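Local atomic coordinates of LysR family transcriptional regulator (Vibrio vulnificus, PDB entry 5FHK), a protein that probably acts as a LysR-type DNA-binding transcription factor regulating virulence genes, and is represented here by its regulatory (effector-binding type) domain. Residues I11-N16 and L40-N45; A82-V87 and S165-L170. All blocks are in the same frame, centred on the assembly; numbering follows the deposited sequence.

Contact 1 of 2, residues I11-N16 and L40-N45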
ATOM      1  N   ILE A  11      -6.445  -1.408 -16.160  1.00 21.01           N
ATOM      2  CA  ILE A  11      -7.513  -1.554 -15.176  1.00 20.37           C
ATOM      3  C   ILE A  11      -7.264  -0.639 -13.987  1.00 21.02           C
ATOM      4  O   ILE A  11      -6.124  -0.304 -13.648  1.00 21.84           O
ATOM      5  CB  ILE A  11      -7.716  -3.017 -14.697  1.00 26.63           C
ATOM      6  CG1 ILE A  11      -6.451  -3.625 -14.098  1.00 33.41           C
ATOM      7  CG2 ILE A  11      -8.197  -3.895 -15.826  1.00 28.88           C
ATOM      8  CD1 ILE A  11      -6.527  -5.205 -14.009  1.00 36.58           C
ATOM      9  N   SER A  12      -8.358  -0.189 -13.384  1.00 25.37           N
ATOM     10  CA  SER A  12      -8.326   0.584 -12.144  1.00 27.15           C
ATOM     11  C   SER A  12      -8.987  -0.221 -11.034  1.00 24.42           C
ATOM     12  O   SER A  12     -10.014  -0.869 -11.269  1.00 20.02           O
ATOM     13  CB  SER A  12      -9.049   1.918 -12.316  1.00 29.29           C
ATOM     14  OG  SER A  12      -8.954   2.702 -11.145  1.00 28.39           O
ATOM     15  N   THR A  13      -8.408  -0.170  -9.830  1.00 25.59           N
ATOM     16  CA  THR A  13      -8.843  -0.927  -8.660  1.00 27.99           C
ATOM     17  C   THR A  13      -8.777  -0.049  -7.412  1.00 27.43           C
ATOM     18  O   THR A  13      -7.982   0.897  -7.365  1.00 25.11           O
ATOM     19  CB  THR A  13      -7.966  -2.169  -8.432  1.00 33.11           C
ATOM     20  OG1 THR A  13      -6.616  -1.741  -8.206  1.00 35.47           O
ATOM     21  CG2 THR A  13      -8.017  -3.106  -9.646  1.00 33.25           C
ATOM     22  N   PRO A  14      -9.594  -0.343  -6.387  1.00 25.93           N
ATOM     23  CA  PRO A  14      -9.661   0.529  -5.199  1.00 27.06           C
ATOM     24  C   PRO A  14      -8.411   0.460  -4.327  1.00 25.60           C
ATOM     25  O   PRO A  14      -7.797  -0.597  -4.161  1.00 22.30           O
ATOM     26  CB  PRO A  14     -10.879  -0.006  -4.431  1.00 25.01           C
ATOM     27  CG  PRO A  14     -11.050  -1.401  -4.909  1.00 23.95           C
ATOM     28  CD  PRO A  14     -10.646  -1.374  -6.360  1.00 25.15           C
ATOM     29  N   TYR A  15      -8.082   1.604  -3.717  1.00 26.89           N
ATOM     30  CA  TYR A  15      -6.744   1.802  -3.153  1.00 30.56           C
ATOM     31  C   TYR A  15      -6.378   0.738  -2.106  1.00 31.79           C
ATOM     32  O   TYR A  15      -5.418  -0.032  -2.283  1.00 35.98           O
ATOM     33  CB  TYR A  15      -6.626   3.206  -2.571  1.00 33.76           C
ATOM     34  CG  TYR A  15      -5.246   3.454  -2.031  1.00 40.72           C
ATOM     35  CD1 TYR A  15      -4.127   2.994  -2.716  1.00 45.22           C
ATOM     36  CD2 TYR A  15      -5.052   4.090  -0.811  1.00 43.23           C
ATOM     37  CE1 TYR A  15      -2.850   3.183  -2.216  1.00 48.80           C
ATOM     38  CE2 TYR A  15      -3.782   4.279  -0.308  1.00 47.15           C
ATOM     39  CZ  TYR A  15      -2.686   3.824  -1.018  1.00 51.14           C
ATOM     40  OH  TYR A  15      -1.414   4.008  -0.526  1.00 56.26           O
ATOM     41  N   ASN A  16      -7.138   0.657  -1.024  1.00 26.49           N
ATOM     42  CA  ASN A  16      -6.705  -0.163   0.111  1.00 26.49           C
ATOM     43  C   ASN A  16      -6.954  -1.656  -0.044  1.00 26.99           C
ATOM     44  O   ASN A  16      -6.390  -2.436   0.736  1.00 27.51           O
ATOM     45  CB  ASN A  16      -7.405   0.286   1.375  1.00 27.35           C
ATOM     46  CG  ASN A  16      -6.939   1.623   1.829  1.00 31.39           C
ATOM     47  OD1 ASN A  16      -5.772   1.793   2.170  1.00 33.44           O
ATOM     48  ND2 ASN A  16      -7.847   2.588   1.861  1.00 34.38           N
ATOM     49  N   LEU A  40      -1.935  -1.729 -14.082  1.00 19.99           N
ATOM     50  CA  LEU A  40      -2.861  -1.595 -12.961  1.00 19.81           C
ATOM     51  C   LEU A  40      -2.609  -0.298 -12.193  1.00 25.03           C
ATOM     52  O   LEU A  40      -1.468   0.009 -11.829  1.00 25.60           O
ATOM     53  CB  LEU A  40      -2.715  -2.791 -12.022  1.00 24.16           C
ATOM     54  CG  LEU A  40      -3.424  -2.716 -10.665  1.00 29.54           C
ATOM     55  CD1 LEU A  40      -4.892  -2.447 -10.883  1.00 30.90           C
ATOM     56  CD2 LEU A  40      -3.255  -4.027  -9.947  1.00 32.27           C
ATOM     57  N   THR A  41      -3.677   0.440 -11.897  1.00 26.73           N
ATOM     58  CA  THR A  41      -3.565   1.656 -11.096  1.00 30.09           C
ATOM     59  C   THR A  41      -4.531   1.586  -9.911  1.00 28.30           C
ATOM     60  O   THR A  41      -5.752   1.581 -10.096  1.00 27.87           O
ATOM     61  CB  THR A  41      -3.824   2.892 -11.960  1.00 33.02           C
ATOM     62  OG1 THR A  41      -3.022   2.820 -13.154  1.00 34.76           O
ATOM     63  CG2 THR A  41      -3.467   4.171 -11.194  1.00 35.65           C
ATOM     64  N   THR A  42      -3.989   1.531  -8.693  1.00 27.90           N
ATOM     65  CA  THR A  42      -4.827   1.648  -7.503  1.00 30.29           C
ATOM     66  C   THR A  42      -5.383   3.070  -7.423  1.00 34.30           C
ATOM     67  O   THR A  42      -4.656   4.039  -7.642  1.00 38.89           O
ATOM     68  CB  THR A  42      -4.032   1.324  -6.236  1.00 32.62           C
ATOM     69  OG1 THR A  42      -3.109   2.381  -5.970  1.00 36.39           O
ATOM     70  CG2 THR A  42      -3.236   0.045  -6.385  1.00 32.73           C
ATOM     71  N   GLU A  43      -6.673   3.196  -7.104  1.00 35.01           N
ATOM     72  CA  GLU A  43      -7.411   4.447  -7.274  1.00 37.23           C
ATOM     73  C   GLU A  43      -8.260   4.762  -6.045  1.00 39.74           C
ATOM     74  O   GLU A  43      -8.943   3.881  -5.523  1.00 38.77           O
ATOM     75  CB  GLU A  43      -8.317   4.352  -8.514  1.00 37.36           C
ATOM     76  CG  GLU A  43      -9.136   5.582  -8.779  1.00 42.46           C
ATOM     77  CD  GLU A  43      -8.298   6.830  -8.685  1.00 47.25           C
ATOM     78  OE1 GLU A  43      -8.666   7.728  -7.890  1.00 47.56           O
ATOM     79  OE2 GLU A  43      -7.267   6.897  -9.407  1.00 50.25           O
ATOM     80  N   SER A  44      -8.262   6.034  -5.619  1.00 48.00           N
ATOM     81  CA  SER A  44      -9.009   6.488  -4.439  1.00 52.04           C
ATOM     82  C   SER A  44     -10.429   6.973  -4.747  1.00 57.24           C
ATOM     83  O   SER A  44     -11.379   6.581  -4.061  1.00 58.85           O
ATOM     84  CB  SER A  44      -8.246   7.609  -3.725  1.00 51.50           C
ATOM     85  OG  SER A  44      -7.096   7.100  -3.076  1.00 50.90           O
ATOM     86  N   ASN A  45     -10.596   7.847  -5.742  1.00 58.37           N
ATOM     87  CA  ASN A  45     -11.912   8.378  -6.110  1.00 61.36           C
ATOM     88  C   ASN A  45     -12.222   7.960  -7.548  1.00 59.88           C
ATOM     89  O   ASN A  45     -11.727   8.558  -8.506  1.00 60.89           O
ATOM     90  CB  ASN A  45     -11.979   9.903  -5.931  1.00 65.33           C
ATOM     91  CG  ASN A  45     -10.795  10.624  -6.552  1.00 67.72           C
ATOM     92  OD1 ASN A  45      -9.665  10.138  -6.518  1.00 68.78           O
ATOM     93  ND2 ASN A  45     -11.053  11.787  -7.133  1.00 69.40           N
TER

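Contact 2 of 2, residues A82-V87 and S165-L170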
ATOM      1  N   ALA A  82      -9.023  -3.305  18.019  1.00 19.92           N
ATOM      2  CA  ALA A  82      -7.845  -2.871  18.766  1.00 16.68           C
ATOM      3  C   ALA A  82      -7.085  -4.123  19.210  1.00 21.22           C
ATOM      4  O   ALA A  82      -7.652  -5.218  19.280  1.00 21.34           O
ATOM      5  CB  ALA A  82      -8.230  -2.001  19.975  1.00 17.41           C
ATOM      6  N   SER A  83      -5.801  -3.964  19.524  1.00 20.07           N
ATOM      7  CA  SER A  83      -5.038  -5.130  19.978  1.00 22.00           C
ATOM      8  C   SER A  83      -5.447  -5.534  21.399  1.00 23.16           C
ATOM      9  O   SER A  83      -6.048  -4.749  22.128  1.00 26.67           O
ATOM     10  CB  SER A  83      -3.538  -4.848  19.914  1.00 23.18           C
ATOM     11  OG  SER A  83      -3.108  -4.132  21.056  1.00 25.44           O
ATOM     12  N   PRO A  84      -5.201  -6.788  21.792  1.00 24.91           N
ATOM     13  CA  PRO A  84      -5.447  -7.173  23.197  1.00 25.14           C
ATOM     14  C   PRO A  84      -4.663  -6.334  24.187  1.00 28.50           C
ATOM     15  O   PRO A  84      -5.158  -6.055  25.285  1.00 33.08           O
ATOM     16  CB  PRO A  84      -5.015  -8.646  23.234  1.00 26.59           C
ATOM     17  CG  PRO A  84      -5.273  -9.122  21.824  1.00 25.80           C
ATOM     18  CD  PRO A  84      -4.955  -7.955  20.933  1.00 26.86           C
ATOM     19  N   GLU A  85      -3.455  -5.901  23.831  1.00 27.16           N
ATOM     20  CA  GLU A  85      -2.693  -5.071  24.753  1.00 28.42           C
ATOM     21  C   GLU A  85      -3.401  -3.741  25.007  1.00 29.46           C
ATOM     22  O   GLU A  85      -3.436  -3.258  26.141  1.00 29.06           O
ATOM     23  CB  GLU A  85      -1.277  -4.851  24.212  1.00 31.17           C
ATOM     24  CG  GLU A  85      -0.360  -4.048  25.136  1.00 37.90           C
ATOM     25  CD  GLU A  85       0.933  -3.593  24.446  1.00 42.05           C
ATOM     26  OE1 GLU A  85       0.931  -3.421  23.194  1.00 42.82           O
ATOM     27  OE2 GLU A  85       1.953  -3.418  25.164  1.00 40.41           O
ATOM     28  N   TYR A  86      -3.979  -3.134  23.969  1.00 31.46           N
ATOM     29  CA  TYR A  86      -4.723  -1.894  24.192  1.00 31.35           C
ATOM     30  C   TYR A  86      -5.975  -2.137  25.030  1.00 34.25           C
ATOM     31  O   TYR A  86      -6.350  -1.305  25.869  1.00 33.47           O
ATOM     32  CB  TYR A  86      -5.107  -1.254  22.858  1.00 27.30           C
ATOM     33  CG  TYR A  86      -5.813   0.068  23.062  1.00 25.96           C
ATOM     34  CD1 TYR A  86      -5.080   1.241  23.230  1.00 27.76           C
ATOM     35  CD2 TYR A  86      -7.194   0.139  23.130  1.00 22.01           C
ATOM     36  CE1 TYR A  86      -5.700   2.444  23.431  1.00 27.80           C
ATOM     37  CE2 TYR A  86      -7.828   1.340  23.358  1.00 26.17           C
ATOM     38  CZ  TYR A  86      -7.078   2.495  23.499  1.00 28.08           C
ATOM     39  OH  TYR A  86      -7.708   3.714  23.692  1.00 30.76           O
ATOM     40  N   VAL A  87      -6.646  -3.260  24.793  1.00 35.91           N
ATOM     41  CA  VAL A  87      -7.877  -3.584  25.506  1.00 38.37           C
ATOM     42  C   VAL A  87      -7.604  -3.829  26.986  1.00 43.72           C
ATOM     43  O   VAL A  87      -8.364  -3.384  27.856  1.00 47.07           O
ATOM     44  CB  VAL A  87      -8.538  -4.794  24.824  1.00 33.17           C
ATOM     45  CG1 VAL A  87      -9.634  -5.391  25.685  1.00 36.56           C
ATOM     46  CG2 VAL A  87      -9.084  -4.381  23.478  1.00 27.57           C
ATOM     47  N   SER A 165      -5.023 -11.676  17.436  1.00 21.98           N
ATOM     48  CA  SER A 165      -4.046 -10.592  17.537  1.00 22.24           C
ATOM     49  C   SER A 165      -4.706  -9.219  17.489  1.00 22.64           C
ATOM     50  O   SER A 165      -4.110  -8.238  17.943  1.00 24.28           O
ATOM     51  CB  SER A 165      -2.993 -10.686  16.423  1.00 22.45           C
ATOM     52  OG  SER A 165      -3.577 -10.942  15.149  1.00 20.91           O
ATOM     53  N   LEU A 166      -5.886  -9.114  16.898  1.00 19.96           N
ATOM     54  CA  LEU A 166      -6.739  -7.948  17.050  1.00 22.10           C
ATOM     55  C   LEU A 166      -8.078  -8.431  17.585  1.00 20.92           C
ATOM     56  O   LEU A 166      -8.478  -9.567  17.341  1.00 21.96           O
ATOM     57  CB  LEU A 166      -6.918  -7.184  15.724  1.00 20.87           C
ATOM     58  CG  LEU A 166      -5.692  -6.467  15.146  1.00 20.57           C
ATOM     59  CD1 LEU A 166      -5.919  -6.053  13.705  1.00 19.85           C
ATOM     60  CD2 LEU A 166      -5.287  -5.222  16.001  1.00 22.11           C
ATOM     61  N   VAL A 167      -8.762  -7.561  18.317  1.00 22.22           N
ATOM     62  CA  VAL A 167     -10.051  -7.851  18.934  1.00 24.01           C
ATOM     63  C   VAL A 167     -11.094  -6.888  18.372  1.00 24.65           C
ATOM     64  O   VAL A 167     -10.818  -5.695  18.200  1.00 16.52           O
ATOM     65  CB  VAL A 167      -9.961  -7.707  20.468  1.00 26.44           C
ATOM     66  CG1 VAL A 167     -11.330  -7.705  21.098  1.00 31.58           C
ATOM     67  CG2 VAL A 167      -9.090  -8.812  21.073  1.00 25.09           C
ATOM     68  N   ARG A 168     -12.307  -7.385  18.151  1.00 23.85           N
ATOM     69  CA  ARG A 168     -13.424  -6.514  17.790  1.00 22.51           C
ATOM     70  C   ARG A 168     -13.888  -5.734  19.010  1.00 25.24           C
ATOM     71  O   ARG A 168     -14.108  -6.305  20.076  1.00 25.98           O
ATOM     72  CB  ARG A 168     -14.578  -7.347  17.232  1.00 24.77           C
ATOM     73  CG  ARG A 168     -15.868  -6.574  16.978  1.00 25.82           C
ATOM     74  CD  ARG A 168     -16.106  -6.451  15.510  1.00 27.30           C
ATOM     75  NE  ARG A 168     -17.255  -5.617  15.154  1.00 33.11           N
ATOM     76  CZ  ARG A 168     -18.342  -6.062  14.522  1.00 34.71           C
ATOM     77  NH1 ARG A 168     -18.449  -7.339  14.188  1.00 36.22           N
ATOM     78  NH2 ARG A 168     -19.330  -5.230  14.226  1.00 36.07           N
ATOM     79  N   ILE A 169     -14.036  -4.428  18.873  1.00 25.05           N
ATOM     80  CA  ILE A 169     -14.587  -3.669  19.977  1.00 26.44           C
ATOM     81  C   ILE A 169     -15.893  -3.048  19.505  1.00 26.53           C
ATOM     82  O   ILE A 169     -16.060  -2.748  18.321  1.00 28.57           O
ATOM     83  CB  ILE A 169     -13.589  -2.617  20.506  1.00 28.33           C
ATOM     84  CG1 ILE A 169     -13.327  -1.554  19.468  1.00 31.94           C
ATOM     85  CG2 ILE A 169     -12.271  -3.274  20.858  1.00 24.22           C
ATOM     86  CD1 ILE A 169     -13.443  -0.184  20.032  1.00 34.97           C
ATOM     87  N   LEU A 170     -16.855  -2.933  20.430  1.00 27.44           N
ATOM     88  CA  LEU A 170     -18.202  -2.427  20.161  1.00 28.19           C
ATOM     89  C   LEU A 170     -18.868  -3.329  19.129  1.00 31.79           C
ATOM     90  O   LEU A 170     -19.261  -2.872  18.048  1.00 32.53           O
ATOM     91  CB  LEU A 170     -18.162  -0.970  19.679  1.00 26.14           C
ATOM     92  CG  LEU A 170     -17.924   0.135  20.704  1.00 26.27           C
ATOM     93  CD1 LEU A 170     -17.548   1.446  20.003  1.00 23.20           C
ATOM     94  CD2 LEU A 170     -19.176   0.334  21.575  1.00 28.66           C
TER

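Contact 1 of 2, residues I11-N16 and L40-N45
Strands 11-14 and 40-43 run parallel with a twist: the axes of these short segments, taken N to C, differ by 33° and approach to 4.4 Å, and three backbone hydrogen bonds pass between them. Thr41 N gives to Ile11 O nearly along the C=O axis, whereas Thr13 N reaches Thr41 O at 3.2 Å from above the carbonyl plane. The third bond, Glu43 N to Thr13 O, is short at 2.7 Å and bent at the hydrogen (138°) although almost on the carbonyl axis. The pair belongs to a beta-alpha-beta unit of the LysR substrate-binding domain, of periplasmic-binding-protein type, whose crossover helix 18-32 covers the face bearing Ile11, Thr13, Leu40 and Thr42. There Leu40, with CG anti to its backbone N, crosses Thr13 at about a right angle. Leu40 CD1 does the touching, 3.4 Å from Thr13 CG2, tighter than usual van der Waals contact, and 3.8 Å from Ile11 CG1. Thr13 OG1 sits between its backbone N and carbonyl carbon (chi1 61°), 3.3 Å from Leu40 CD1. On the other face Ser12 OG, anti to N, meets Glu43 CB at 3.2 Å. Glu43 bends at chi2, bringing OE1 back to accept from Asn45 N through its anti lone pair and, weakly, from Ser44 N. After Pro14, Tyr15 turns the CD1 edge of its ring to Thr42 OG1 at 3.5 Å. Methyl packing thus locks the strands together, and the Thr13 OG1-Thr18 OG1 hydrogen bond, with Ile11 on Leu26 and Thr13 on Met22, ties them to the helix. Parallel pairing of Leu40 continues the sheet into the second subunit, where bonds from Thr42 N to Asn134 OD1 of that subunit and between the two Tyr15 hydroxyls add polar contacts.

Contact 2 of 2, residues A82-V87 and S165-L170
At a strand-to-helix junction of the LysR substrate-binding domain, where strand 68-82 gives way to helix 84-87 with Ser83 as N-cap, Pro84 and Val167 cross obliquely beside one antiparallel hydrogen-bonded pair. The proline ring meets the valine through CG, 3.9 Å from Val167 CG2, the branch lying anti to the carbonyl carbon. Ala82 and Val167 form the pair, with Ala82 N giving to Val167 O at 3.0 Å and Val167 N giving to Ala82 O at 2.8 Å. Both donors lie in the plane of the carbonyl they meet. It is part of the pairing of strand 68-82 with strand 167-168, which the backbone bond of Ile169 with Leu80 continues. Ile169 points its CB toward the other segment, and its CG2 is 4.3 Å from both Ala82 CB and Val87 CG2, so one methyl links the bridge to the first turn of the helix. Leu166 extends CD2 over the Ala82-Ser83 peptide, 3.8 Å from Ser83 N, while its side chain also packs on Cys143 of helix 136-144. The cap is made by Ser83 OG, held between backbone N and carbonyl carbon (chi1 82°), which accepts from Tyr86 N at an N-H...O angle of 162°. Pro84 CD comes to 3.1 Å from Ser165 O.

From the N terminus, the chain leaves strand 9-14, passes through helix 18-32 and returns in strand 38-43, where contact 1 closes a short loop of 23 residues. Contact 2 opens only later, at the end of strand 68-82, and closes after 77 intervening residues that include strands 104-107 and 149-153 and helix 136-144. The two loops therefore follow one another, neither nesting nor crossing. Their centres lie 29 Å apart on opposite sides of the chain's centre, and their nearest atoms are about 13 Å apart. Contact 1 lies in the lobe holding both chain ends and contact 2 in the other, consistent with this fold's two-lobed architecture; strands 68-82 and 178-185 link the lobes.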